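Side-chain contacts in UL37 (Suid herpesvirus 1, PDB 4K70), which is an inner tegument protein thought to be essential for control of viral trafficking, represented here by its N-terminal half: residues 64-69 against 110-115; 229-234 against 273-278; 293-298 against 314-319; 356-361 against 407-412; 382-387 against 429-434. All coordinates share one frame; numbering follows the deposited sequence.

How the interactions relate
Five contacts punctuate an elongated chain of helices and loops, without beta strands. Interaction 1 is remote from the rest, its centre about 62 to 74 Å from those of interactions 2, 3 and 4, which lie across the chain's centre from it, and about 43 Å from that of interaction 5. Interaction 5 is the most central of the set and carries a calcium and a sodium ion, whereas interaction 3 holds another sodium near the periphery. Interaction 4 touches both: Arg360 NH1 makes a 2.7 Å salt bridge to Asp314 OD1 of interaction 3, and Leu408 CD1 packs 3.9 Å from Arg383 NH2 of interaction 5. The segments of interactions 4 and 5 alternate along the chain; interaction 2 touches none of the others.

Interaction 1: 64-69 against 110-115; sequences EAAVLA and AGLRTS
No ring or other flat group enters the contact of Leu112 with Ala66 and Ala69, which is made of methyl groups alone; among its neighbours, the side chains of Tyr57 of helix 39-60 and Arg457 of helix 438-458 touch Leu112. The arrangement follows a Schellman motif. Gly111, with positive phi, ends the preceding helix through two bonds back into its last turn, and the chain then extends so that Leu112 turns its side chain toward helix 63-78. There it meets the surface made by two alanines three positions apart, Ala66 and Ala69, whose small side chains let the leucine come close to the helix. The same helix packs through Ala66 and Val67 on Ala454 of helix 438-458, while Ala69 also touches Leu107 of helix 101-109. Leu112 is therefore buried where several helices of the bundle converge. Just beyond it, Arg113 takes no part in the apolar contact but reaches Glu70 and Glu450 in salt bridges. Within the leucine the two branches divide the work. CD1, continuing the extended line from CA (chi2 171°), lies 3.6 Å from Ala69 CB, and CD2 rests more loosely, 4.2 Å from Ala66 CB.

Interaction 2: 229-234 against 273-278; sequences PTLREQ and DAYVRE
Charge pairing comes first: Arg232 and Asp273 form a salt bridge, with NH2 of the arginine 2.7 Å from OD2 of the aspartate. The two flat groups do not lie edge against edge in one plane. Their planes are 69° apart, and Asp273 OD1 sits over one face of the guanidinium, 3.1 Å from Arg232 CZ. The arginine is extended through chi2 and bends at chi3 (-104°), which carries its guanidinium to the aspartate. Contacts with the tyrosine are weaker in kind. The Tyr275 ring is nearly parallel to the guanidinium, but the two meet obliquely, Arg232 NE lying 4.2 Å from Tyr275 CD2. Leu231 CD2 packs 3.5 Å from Tyr275 OH, a hydroxyl that hydrogen-bonds to Asn228 N just ahead of helix 229-240; Leu231 also touches Phe223 of helix 208-223. Hydrogen bonds within 273-278 shape the partner. Tyr275 N donates almost straight (169°) to Asp273 OD1, 3.2 Å away, from above the carboxylate plane, so the aspartate that faces the arginine is also held by its own backbone. The result is an Asx turn at Asp273 coinciding with a type I beta turn to Val276, tied by an ion pair to the first turn of helix 229-240.

Interaction 3: 293-298 against 314-319; sequences GVLALL and DHTQVD. With NA (sodium ion), chain J.
Leu295 carries the contact, dividing its two methyl groups over the extended strip 316-318: one goes to Thr316 and the carbonyl of Gln317, the other to Val318. CD2 of Leu295 meets CG2 of Thr316 tip to tip at 3.6 Å, and the same CD2 lies 3.7 Å from Gln317 O. Its other branch, CD1, touches Val318 CG1 at 4.1 Å, the two side chains being roughly perpendicular. Both leucine torsions lie away from the staggered values (chi1 -99°, chi2 10°). One shell further out, polar bonds fix the partners. Thr316 turns its methyl to the leucine, while its hydroxyl OG1 hydrogen-bonds to Thr290 O. Gln317 points away and closes back on its own backbone: NE2 donates to Val318 O over 2.9 Å, almost straight at 167°, in the carbonyl plane on a lone pair. Behind Thr316, His315 O binds a sodium ion at 2.5 Å; Gln292 OE1 is the other protein ligand and also accepts from Gln317 N. Asp314, at the start of the segment, and nearby Asp312 belong to a calcium site observed crystallographically for this protein, with no calcium bound to this chain in the model. Across the contact itself there is no hydrogen bond. The contact therefore rests on apolar packing, and the surrounding polar and metal bonds probably help to position the partners.

Interaction 4: 356-361 against 407-412; sequences AVLDRA and PLYGDV
Leu358 stands at about a right angle to both of its main partners, Tyr409 and Val412, and places one methyl group against each. Toward the tyrosine it offers CD1, which comes to the ring at its edge, near the ring plane, 4.1 Å from CE1 of Tyr409. The ring thus receives the leucine at its rim; Leu408 CB, from its neighbour in sequence, lies over one face, toward the rim. The far end of the ring is tethered by Tyr409 OH, which hydrogen-bonds to Glu354 OE2, one helical turn before Leu358.

The second branch, CD2, is set against the branched end of the valine: it lies 3.8 Å from Val412 CG2, 3.9 Å from Val412 CB and 4.0 Å from Val412 CG1. With chi1 at -72°, Val412 CG2 is wedged between its own backbone N and carbonyl carbon, leaving CG1 beside the N, where it also meets Ala361 CB at 4.1 Å. Leu358 and Ala361 act on the same valine because a type I beta turn joins them, closed by Ala361 N donating to Leu358 O. On the other side, Val412 N bonds to Tyr409 O, bringing valine and tyrosine together.

The contact links the C-terminal part of helix 347-358 to the short helix 405-409 and the turn after it. Leu416, in the following loop, also touches Leu358. Helix 366-385 contacts both partners, packing through Val371 on Val357, Val376 on Tyr409 and Arg383 on Leu408.

Interaction 5: 382-387 against 429-434; sequences HRLLDD and HCMAPR. With NA (sodium ion), chain F; CA (calcium ion), chain D.
Asp386 OD1 is gripped by two metals, a calcium ion at 2.4 Å and a sodium ion at 2.8 Å, on the segment whose Leu384 packs against Met431. With chi1 at 74°, the Asp386 carboxylate is folded between its backbone N and carbonyl carbon, back toward carbonyls near the C-terminal end of helix 366-385. His382 O binds the sodium at 2.5 Å and Arg383 O the calcium at 2.4 Å; Asp387 OD2, 2.3 Å away, and a water add to the calcium shell. Two carboxylates beside the negative end of a helix probably favour cation binding.

Apolar packing holds the other side of this turn. Leu384 and Met431 lie antiparallel, side by side: CD1 of the leucine lies 3.8 Å from Met431 CB, while Met431 CE returns to within 3.9 Å of Leu384 CB. Bends at chi2 and chi3 (-62° and -73°) fold the methionine so that its methyl also reaches Leu385 CA. Val336 and Pro333 touch Met431 from helix 333-342, and Tyr398 and Val401 of helix 392-402 touch Leu384. The whole is a metal site near the C-terminal end of a helix, made from carbonyls there and the nearby aspartates, seated on a buried junction with helix 422-431.

Interaction 1: 64-69 against 110-115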
# COMPACT_ATOMS: atom_id res chain seq x y z
N GLU A 64 -20.83 12.74 31.07
CA GLU A 64 -21.04 12.07 29.79
C GLU A 64 -21.51 13.05 28.72
O GLU A 64 -20.98 13.07 27.61
CB GLU A 64 -22.05 10.93 29.93
CG GLU A 64 -21.54 9.73 30.73
CD GLU A 64 -21.25 10.06 32.19
OE1 GLU A 64 -21.85 11.03 32.71
OE2 GLU A 64 -20.43 9.37 32.82
N ALA A 65 -22.50 13.86 29.06
CA ALA A 65 -23.04 14.87 28.15
C ALA A 65 -22.00 15.92 27.77
O ALA A 65 -21.96 16.38 26.63
CB ALA A 65 -24.26 15.55 28.76
N ALA A 66 -21.16 16.29 28.74
CA ALA A 66 -20.13 17.29 28.51
C ALA A 66 -19.14 16.76 27.49
O ALA A 66 -18.82 17.43 26.50
CB ALA A 66 -19.43 17.63 29.81
N VAL A 67 -18.66 15.54 27.74
CA VAL A 67 -17.70 14.86 26.88
C VAL A 67 -18.25 14.65 25.47
O VAL A 67 -17.58 14.95 24.47
CB VAL A 67 -17.31 13.49 27.47
CG1 VAL A 67 -16.54 12.64 26.44
CG2 VAL A 67 -16.49 13.68 28.74
N LEU A 68 -19.48 14.16 25.39
CA LEU A 68 -20.14 13.96 24.11
C LEU A 68 -20.14 15.26 23.31
O LEU A 68 -19.60 15.32 22.20
CB LEU A 68 -21.56 13.44 24.29
CG LEU A 68 -22.43 13.30 23.03
CD1 LEU A 68 -21.89 12.20 22.12
CD2 LEU A 68 -23.87 13.01 23.42
N ALA A 69 -20.74 16.31 23.87
CA ALA A 69 -20.90 17.57 23.15
C ALA A 69 -19.57 18.17 22.72
O ALA A 69 -19.41 18.61 21.58
CB ALA A 69 -21.66 18.56 24.00
N ALA A 110 -24.35 26.59 25.94
CA ALA A 110 -24.38 25.51 26.93
C ALA A 110 -23.24 25.67 27.93
O ALA A 110 -23.12 24.90 28.89
CB ALA A 110 -24.30 24.15 26.25
N GLY A 111 -22.39 26.67 27.71
CA GLY A 111 -21.24 26.91 28.57
C GLY A 111 -20.17 25.83 28.48
O GLY A 111 -19.56 25.45 29.48
N LEU A 112 -19.94 25.32 27.27
CA LEU A 112 -18.91 24.31 27.05
C LEU A 112 -17.88 24.83 26.06
O LEU A 112 -18.05 25.91 25.49
CB LEU A 112 -19.52 23.01 26.50
CG LEU A 112 -20.47 22.19 27.38
CD1 LEU A 112 -21.12 21.09 26.57
CD2 LEU A 112 -19.74 21.59 28.58
N ARG A 113 -16.82 24.07 25.84
CA ARG A 113 -15.72 24.53 25.01
C ARG A 113 -15.88 24.14 23.54
O ARG A 113 -16.50 23.12 23.23
CB ARG A 113 -14.40 23.94 25.52
CG ARG A 113 -14.12 24.22 27.00
CD ARG A 113 -12.92 23.41 27.47
NE ARG A 113 -13.19 21.97 27.50
CZ ARG A 113 -12.28 21.02 27.32
NH1 ARG A 113 -11.01 21.35 27.08
NH2 ARG A 113 -12.63 19.75 27.37
N THR A 114 -15.33 24.95 22.65
CA THR A 114 -15.19 24.55 21.26
C THR A 114 -13.79 23.97 21.03
O THR A 114 -13.48 23.48 19.93
CB THR A 114 -15.39 25.73 20.31
OG1 THR A 114 -14.33 26.68 20.50
CG2 THR A 114 -16.74 26.38 20.56
N SER A 115 -12.97 24.00 22.07
CA SER A 115 -11.53 23.80 21.90
C SER A 115 -10.97 22.46 22.38
O SER A 115 -9.76 22.34 22.53
CB SER A 115 -10.80 24.93 22.64
OG SER A 115 -10.95 24.73 24.03

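Interaction 2: 229-234 against 273-278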
# COMPACT_ATOMS: atom_id res chain seq x y z
N PRO A 229 4.95 5.93 -27.79
CA PRO A 229 5.95 6.21 -28.84
C PRO A 229 7.38 6.28 -28.31
O PRO A 229 8.30 5.83 -29.00
CB PRO A 229 5.50 7.56 -29.41
CG PRO A 229 4.57 8.14 -28.37
CD PRO A 229 3.90 6.96 -27.74
N THR A 230 7.58 6.82 -27.11
CA THR A 230 8.94 6.92 -26.58
C THR A 230 9.52 5.55 -26.17
O THR A 230 10.69 5.27 -26.41
CB THR A 230 9.04 7.99 -25.45
OG1 THR A 230 9.77 7.46 -24.34
CG2 THR A 230 7.65 8.42 -25.00
N LEU A 231 8.68 4.70 -25.59
CA LEU A 231 9.05 3.31 -25.34
C LEU A 231 9.35 2.60 -26.65
O LEU A 231 10.32 1.85 -26.77
CB LEU A 231 7.92 2.57 -24.62
CG LEU A 231 8.14 1.08 -24.36
CD1 LEU A 231 9.38 0.84 -23.46
CD2 LEU A 231 6.91 0.46 -23.74
N ARG A 232 8.48 2.82 -27.63
CA ARG A 232 8.63 2.23 -28.96
C ARG A 232 9.98 2.60 -29.59
O ARG A 232 10.69 1.73 -30.10
CB ARG A 232 7.46 2.66 -29.84
CG ARG A 232 7.43 2.03 -31.21
CD ARG A 232 6.16 2.41 -31.96
NE ARG A 232 5.19 1.31 -31.98
CZ ARG A 232 4.98 0.53 -33.04
NH1 ARG A 232 5.66 0.73 -34.17
NH2 ARG A 232 4.08 -0.44 -32.97
N GLU A 233 10.33 3.89 -29.55
CA GLU A 233 11.60 4.37 -30.10
C GLU A 233 12.79 3.81 -29.34
O GLU A 233 13.85 3.55 -29.91
CB GLU A 233 11.68 5.89 -30.02
CG GLU A 233 10.59 6.64 -30.74
CD GLU A 233 10.64 8.12 -30.44
OE1 GLU A 233 9.64 8.83 -30.68
OE2 GLU A 233 11.70 8.58 -29.95
N GLN A 234 12.64 3.67 -28.04
CA GLN A 234 13.77 3.24 -27.23
C GLN A 234 14.04 1.75 -27.40
O GLN A 234 15.18 1.33 -27.40
CB GLN A 234 13.57 3.61 -25.77
CG GLN A 234 14.02 5.02 -25.45
CD GLN A 234 13.67 5.42 -24.04
OE1 GLN A 234 14.53 5.78 -23.25
NE2 GLN A 234 12.38 5.35 -23.71
N ASP A 273 9.90 -3.81 -33.12
CA ASP A 273 8.68 -3.23 -32.58
C ASP A 273 8.29 -3.94 -31.29
O ASP A 273 7.94 -5.12 -31.33
CB ASP A 273 7.54 -3.38 -33.60
CG ASP A 273 6.29 -2.61 -33.20
OD1 ASP A 273 6.22 -2.11 -32.06
OD2 ASP A 273 5.37 -2.51 -34.04
N ALA A 274 8.32 -3.23 -30.17
CA ALA A 274 8.07 -3.84 -28.87
C ALA A 274 6.66 -4.41 -28.71
O ALA A 274 6.43 -5.27 -27.85
CB ALA A 274 8.39 -2.86 -27.74
N TYR A 275 5.71 -3.94 -29.52
CA TYR A 275 4.31 -4.35 -29.37
C TYR A 275 3.90 -5.53 -30.25
O TYR A 275 2.77 -6.01 -30.17
CB TYR A 275 3.38 -3.15 -29.59
CG TYR A 275 3.52 -2.13 -28.50
CD1 TYR A 275 2.83 -2.28 -27.30
CD2 TYR A 275 4.35 -1.03 -28.64
CE1 TYR A 275 2.96 -1.35 -26.28
CE2 TYR A 275 4.49 -0.09 -27.62
CZ TYR A 275 3.78 -0.26 -26.44
OH TYR A 275 3.90 0.66 -25.43
N VAL A 276 4.83 -5.98 -31.09
CA VAL A 276 4.66 -7.22 -31.82
C VAL A 276 5.07 -8.37 -30.90
O VAL A 276 6.20 -8.41 -30.39
CB VAL A 276 5.54 -7.25 -33.08
CG1 VAL A 276 5.32 -8.54 -33.85
CG2 VAL A 276 5.24 -6.05 -33.95
N ARG A 277 4.15 -9.31 -30.68
CA ARG A 277 4.36 -10.37 -29.70
C ARG A 277 4.18 -11.76 -30.29
O ARG A 277 4.37 -12.75 -29.58
CB ARG A 277 3.42 -10.18 -28.51
CG ARG A 277 3.70 -8.94 -27.67
CD ARG A 277 2.91 -8.98 -26.36
NE ARG A 277 3.26 -7.89 -25.46
CZ ARG A 277 2.70 -6.68 -25.50
NH1 ARG A 277 1.77 -6.41 -26.41
NH2 ARG A 277 3.07 -5.74 -24.64
N GLU A 278 3.81 -11.84 -31.56
CA GLU A 278 3.53 -13.13 -32.20
C GLU A 278 4.20 -13.28 -33.55
O GLU A 278 4.50 -12.29 -34.22
CB GLU A 278 2.02 -13.32 -32.38
CG GLU A 278 1.21 -13.00 -31.14
CD GLU A 278 -0.20 -12.56 -31.48
OE1 GLU A 278 -0.86 -13.27 -32.26
OE2 GLU A 278 -0.63 -11.50 -30.97

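Interaction 3: 293-298 against 314-319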
# COMPACT_ATOMS: atom_id res chain seq x y z
N GLY A 293 27.36 -19.65 -23.39
CA GLY A 293 28.13 -18.64 -24.10
C GLY A 293 27.41 -17.31 -24.28
O GLY A 293 28.05 -16.29 -24.55
N VAL A 294 26.09 -17.31 -24.15
CA VAL A 294 25.32 -16.09 -24.30
C VAL A 294 25.56 -15.15 -23.11
O VAL A 294 25.32 -13.95 -23.21
CB VAL A 294 23.80 -16.36 -24.46
CG1 VAL A 294 23.18 -16.78 -23.14
CG2 VAL A 294 23.09 -15.13 -25.00
N LEU A 295 26.03 -15.69 -21.99
CA LEU A 295 26.21 -14.88 -20.78
C LEU A 295 27.20 -13.73 -20.98
O LEU A 295 26.98 -12.62 -20.48
CB LEU A 295 26.61 -15.75 -19.59
CG LEU A 295 25.46 -16.12 -18.64
CD1 LEU A 295 24.12 -15.73 -19.22
CD2 LEU A 295 25.48 -17.59 -18.31
N ALA A 296 28.28 -14.00 -21.70
CA ALA A 296 29.25 -12.96 -22.06
C ALA A 296 28.62 -11.85 -22.89
O ALA A 296 29.18 -10.76 -23.01
CB ALA A 296 30.43 -13.58 -22.80
N LEU A 297 27.45 -12.12 -23.48
CA LEU A 297 26.75 -11.11 -24.28
C LEU A 297 25.74 -10.33 -23.44
O LEU A 297 24.97 -9.52 -23.98
CB LEU A 297 26.04 -11.76 -25.47
CG LEU A 297 26.88 -12.09 -26.71
CD1 LEU A 297 28.34 -12.16 -26.35
CD2 LEU A 297 26.42 -13.40 -27.34
N LEU A 298 25.73 -10.58 -22.14
CA LEU A 298 24.79 -9.93 -21.23
C LEU A 298 25.55 -9.13 -20.18
O LEU A 298 26.77 -9.22 -20.08
CB LEU A 298 23.90 -10.97 -20.54
CG LEU A 298 22.97 -11.80 -21.44
CD1 LEU A 298 22.26 -12.87 -20.63
CD2 LEU A 298 21.95 -10.92 -22.18
N ASP A 314 19.37 -26.65 -17.89
CA ASP A 314 20.17 -27.77 -18.36
C ASP A 314 21.40 -27.30 -19.10
O ASP A 314 22.39 -28.01 -19.17
CB ASP A 314 19.33 -28.69 -19.26
CG ASP A 314 18.31 -29.48 -18.48
OD1 ASP A 314 18.64 -29.88 -17.34
OD2 ASP A 314 17.19 -29.71 -18.99
N HIS A 315 21.33 -26.10 -19.66
CA HIS A 315 22.37 -25.62 -20.56
C HIS A 315 23.18 -24.50 -19.94
O HIS A 315 24.39 -24.40 -20.16
CB HIS A 315 21.76 -25.12 -21.88
CG HIS A 315 21.21 -26.22 -22.74
ND1 HIS A 315 19.95 -26.73 -22.57
CD2 HIS A 315 21.76 -26.90 -23.78
CE1 HIS A 315 19.74 -27.69 -23.46
NE2 HIS A 315 20.83 -27.81 -24.20
N THR A 316 22.51 -23.67 -19.15
CA THR A 316 23.06 -22.40 -18.71
C THR A 316 22.78 -22.14 -17.24
O THR A 316 21.67 -22.36 -16.75
CB THR A 316 22.45 -21.27 -19.55
OG1 THR A 316 22.96 -21.36 -20.88
CG2 THR A 316 22.75 -19.89 -18.97
N GLN A 317 23.81 -21.67 -16.54
CA GLN A 317 23.67 -21.26 -15.15
C GLN A 317 23.97 -19.76 -15.03
O GLN A 317 25.12 -19.34 -15.10
CB GLN A 317 24.62 -22.06 -14.26
CG GLN A 317 24.46 -21.76 -12.78
CD GLN A 317 23.02 -21.92 -12.32
OE1 GLN A 317 22.49 -23.04 -12.28
NE2 GLN A 317 22.36 -20.80 -12.01
N VAL A 318 22.93 -18.94 -14.88
CA VAL A 318 23.15 -17.52 -14.67
C VAL A 318 23.65 -17.30 -13.26
O VAL A 318 23.37 -18.08 -12.35
CB VAL A 318 21.87 -16.67 -14.90
CG1 VAL A 318 21.41 -16.79 -16.33
CG2 VAL A 318 20.77 -17.08 -13.93
N ASP A 319 24.40 -16.23 -13.08
CA ASP A 319 24.93 -15.92 -11.76
C ASP A 319 24.00 -15.00 -10.98
O ASP A 319 23.96 -13.80 -11.22
CB ASP A 319 26.30 -15.28 -11.91
CG ASP A 319 26.88 -14.82 -10.58
OD1 ASP A 319 26.51 -15.37 -9.52
OD2 ASP A 319 27.71 -13.90 -10.64
NA NA J . 26.43 -24.61 -18.65

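Interaction 4: 356-361 against 407-412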
# COMPACT_ATOMS: atom_id res chain seq x y z
N ALA A 356 10.72 -22.58 -12.85
CA ALA A 356 11.81 -23.32 -13.48
C ALA A 356 12.74 -23.98 -12.46
O ALA A 356 13.15 -25.13 -12.63
CB ALA A 356 12.60 -22.41 -14.39
N VAL A 357 13.09 -23.25 -11.41
CA VAL A 357 14.00 -23.79 -10.42
C VAL A 357 13.30 -24.80 -9.51
O VAL A 357 13.85 -25.87 -9.25
CB VAL A 357 14.63 -22.67 -9.54
CG1 VAL A 357 15.34 -23.29 -8.35
CG2 VAL A 357 15.58 -21.83 -10.36
N LEU A 358 12.10 -24.47 -9.04
CA LEU A 358 11.42 -25.37 -8.10
C LEU A 358 11.03 -26.69 -8.78
O LEU A 358 10.89 -27.72 -8.12
CB LEU A 358 10.20 -24.71 -7.46
CG LEU A 358 10.51 -23.61 -6.44
CD1 LEU A 358 9.23 -23.06 -5.80
CD2 LEU A 358 11.48 -24.13 -5.40
N ASP A 359 10.87 -26.66 -10.09
CA ASP A 359 10.58 -27.89 -10.82
C ASP A 359 11.76 -28.86 -10.78
O ASP A 359 11.64 -30.00 -11.21
CB ASP A 359 10.16 -27.59 -12.27
CG ASP A 359 8.68 -27.23 -12.41
OD1 ASP A 359 7.89 -27.49 -11.46
OD2 ASP A 359 8.29 -26.70 -13.47
N ARG A 360 12.90 -28.42 -10.26
CA ARG A 360 14.08 -29.29 -10.20
C ARG A 360 14.39 -29.75 -8.79
O ARG A 360 15.26 -30.61 -8.60
CB ARG A 360 15.30 -28.61 -10.80
CG ARG A 360 15.14 -28.43 -12.27
CD ARG A 360 16.32 -27.74 -12.90
NE ARG A 360 16.04 -27.59 -14.33
CZ ARG A 360 16.61 -28.32 -15.28
NH1 ARG A 360 17.52 -29.23 -14.95
NH2 ARG A 360 16.28 -28.12 -16.55
N ALA A 361 13.69 -29.20 -7.82
CA ALA A 361 13.86 -29.58 -6.42
C ALA A 361 13.45 -31.04 -6.23
O ALA A 361 12.62 -31.55 -6.99
CB ALA A 361 13.02 -28.66 -5.53
N PRO A 407 2.30 -23.16 3.18
CA PRO A 407 1.78 -24.14 2.22
C PRO A 407 2.47 -24.09 0.84
O PRO A 407 2.60 -25.13 0.21
CB PRO A 407 0.29 -23.79 2.11
CG PRO A 407 0.15 -22.45 2.76
CD PRO A 407 1.24 -22.32 3.75
N LEU A 408 2.91 -22.91 0.40
CA LEU A 408 3.67 -22.81 -0.85
C LEU A 408 5.11 -23.35 -0.79
O LEU A 408 5.56 -24.04 -1.71
CB LEU A 408 3.70 -21.36 -1.33
CG LEU A 408 2.47 -20.80 -2.07
CD1 LEU A 408 2.65 -19.32 -2.33
CD2 LEU A 408 2.26 -21.55 -3.38
N TYR A 409 5.83 -23.04 0.28
CA TYR A 409 7.28 -23.23 0.27
C TYR A 409 7.84 -24.09 1.37
O TYR A 409 9.05 -24.38 1.37
CB TYR A 409 7.99 -21.88 0.27
CG TYR A 409 7.52 -21.00 -0.86
CD1 TYR A 409 7.76 -21.36 -2.17
CD2 TYR A 409 6.82 -19.83 -0.61
CE1 TYR A 409 7.34 -20.57 -3.21
CE2 TYR A 409 6.38 -19.03 -1.65
CZ TYR A 409 6.64 -19.41 -2.94
OH TYR A 409 6.22 -18.62 -3.98
N GLY A 410 7.00 -24.50 2.31
CA GLY A 410 7.47 -25.26 3.46
C GLY A 410 8.25 -26.50 3.06
O GLY A 410 9.18 -26.92 3.75
N ASP A 411 7.91 -27.05 1.91
CA ASP A 411 8.48 -28.31 1.46
C ASP A 411 9.73 -28.13 0.59
O ASP A 411 10.45 -29.09 0.35
CB ASP A 411 7.43 -29.15 0.73
CG ASP A 411 6.42 -29.78 1.68
OD1 ASP A 411 6.76 -29.99 2.87
OD2 ASP A 411 5.28 -30.08 1.24
N VAL A 412 9.97 -26.92 0.11
CA VAL A 412 11.17 -26.66 -0.70
C VAL A 412 12.19 -25.75 -0.02
O VAL A 412 13.20 -25.40 -0.64
CB VAL A 412 10.83 -26.05 -2.09
CG1 VAL A 412 10.20 -27.11 -3.01
CG2 VAL A 412 9.94 -24.82 -1.94

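Interaction 5: 382-387 against 429-434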
# COMPACT_ATOMS: atom_id res chain seq x y z
N HIS A 382 6.97 -8.56 -4.85
CA HIS A 382 6.17 -7.91 -5.90
C HIS A 382 4.68 -7.90 -5.57
O HIS A 382 3.98 -6.91 -5.83
CB HIS A 382 6.40 -8.56 -7.27
CG HIS A 382 7.65 -8.10 -7.94
ND1 HIS A 382 7.83 -6.80 -8.37
CD2 HIS A 382 8.80 -8.75 -8.26
CE1 HIS A 382 9.02 -6.67 -8.92
NE2 HIS A 382 9.63 -7.84 -8.88
N ARG A 383 4.22 -9.01 -5.01
CA ARG A 383 2.85 -9.12 -4.54
C ARG A 383 2.50 -8.10 -3.46
O ARG A 383 1.41 -7.53 -3.47
CB ARG A 383 2.61 -10.51 -3.97
CG ARG A 383 2.43 -11.58 -5.00
CD ARG A 383 1.56 -12.67 -4.42
NE ARG A 383 2.31 -13.73 -3.76
CZ ARG A 383 1.84 -14.41 -2.71
NH1 ARG A 383 0.66 -14.11 -2.18
NH2 ARG A 383 2.56 -15.39 -2.17
N LEU A 384 3.40 -7.92 -2.50
CA LEU A 384 3.16 -7.01 -1.38
C LEU A 384 3.28 -5.54 -1.74
O LEU A 384 2.69 -4.69 -1.08
CB LEU A 384 4.15 -7.28 -0.24
CG LEU A 384 4.01 -8.61 0.51
CD1 LEU A 384 5.30 -8.95 1.23
CD2 LEU A 384 2.86 -8.53 1.49
N LEU A 385 4.09 -5.24 -2.76
CA LEU A 385 4.50 -3.86 -2.99
C LEU A 385 3.33 -2.90 -3.24
O LEU A 385 3.35 -1.76 -2.76
CB LEU A 385 5.52 -3.78 -4.13
CG LEU A 385 5.97 -2.36 -4.50
CD1 LEU A 385 6.57 -1.62 -3.30
CD2 LEU A 385 6.95 -2.39 -5.67
N ASP A 386 2.31 -3.34 -3.98
CA ASP A 386 1.19 -2.44 -4.29
C ASP A 386 0.41 -2.04 -3.04
O ASP A 386 -0.26 -1.00 -3.02
CB ASP A 386 0.24 -3.01 -5.37
CG ASP A 386 -0.65 -4.15 -4.86
OD1 ASP A 386 -0.21 -5.32 -4.89
OD2 ASP A 386 -1.79 -3.87 -4.43
N ASP A 387 0.52 -2.84 -1.99
CA ASP A 387 -0.27 -2.60 -0.80
C ASP A 387 0.53 -1.84 0.25
O ASP A 387 -0.03 -1.39 1.25
CB ASP A 387 -0.70 -3.93 -0.20
CG ASP A 387 -1.52 -4.74 -1.17
OD1 ASP A 387 -2.68 -4.33 -1.43
OD2 ASP A 387 -1.01 -5.76 -1.66
N HIS A 429 12.11 -9.08 6.76
CA HIS A 429 13.22 -8.17 6.99
C HIS A 429 13.07 -6.86 6.23
O HIS A 429 13.51 -5.80 6.67
CB HIS A 429 14.56 -8.84 6.65
CG HIS A 429 15.74 -8.14 7.26
ND1 HIS A 429 15.98 -8.16 8.62
CD2 HIS A 429 16.72 -7.38 6.71
CE1 HIS A 429 17.07 -7.44 8.87
NE2 HIS A 429 17.54 -6.96 7.73
N CYS A 430 12.43 -6.92 5.07
CA CYS A 430 12.36 -5.75 4.21
C CYS A 430 10.93 -5.25 4.01
O CYS A 430 10.72 -4.05 3.80
CB CYS A 430 13.05 -6.01 2.87
SG CYS A 430 12.46 -7.53 1.97
N MET A 431 9.95 -6.15 4.15
CA MET A 431 8.57 -5.81 3.82
C MET A 431 7.58 -5.82 4.99
O MET A 431 6.40 -5.49 4.80
CB MET A 431 8.03 -6.74 2.71
CG MET A 431 8.84 -6.71 1.43
SD MET A 431 8.87 -5.09 0.64
CE MET A 431 7.21 -4.91 -0.04
N ALA A 432 8.05 -6.19 6.18
CA ALA A 432 7.17 -6.24 7.35
C ALA A 432 6.48 -4.89 7.54
O ALA A 432 7.10 -3.86 7.31
CB ALA A 432 7.95 -6.61 8.61
N PRO A 433 5.20 -4.92 7.93
CA PRO A 433 4.46 -3.69 8.22
C PRO A 433 5.13 -2.92 9.36
O PRO A 433 5.53 -3.53 10.35
CB PRO A 433 3.10 -4.22 8.67
CG PRO A 433 2.94 -5.49 7.94
CD PRO A 433 4.32 -6.10 7.98
N ARG A 434 5.25 -1.61 9.20
CA ARG A 434 5.81 -0.75 10.27
C ARG A 434 4.86 0.41 10.63
O ARG A 434 5.26 1.57 10.62
CB ARG A 434 7.17 -0.21 9.84
CG ARG A 434 8.25 -1.30 9.75
CD ARG A 434 9.38 -0.97 8.76
NE ARG A 434 10.25 -2.14 8.54
CZ ARG A 434 11.26 -2.19 7.67
NH1 ARG A 434 11.59 -1.14 6.93
NH2 ARG A 434 11.96 -3.32 7.55
NA NA F . 1.90 -5.83 -6.66
CA CA D . -0.94 -7.11 -3.51
O HOH W 1 -1.38 -8.85 -1.90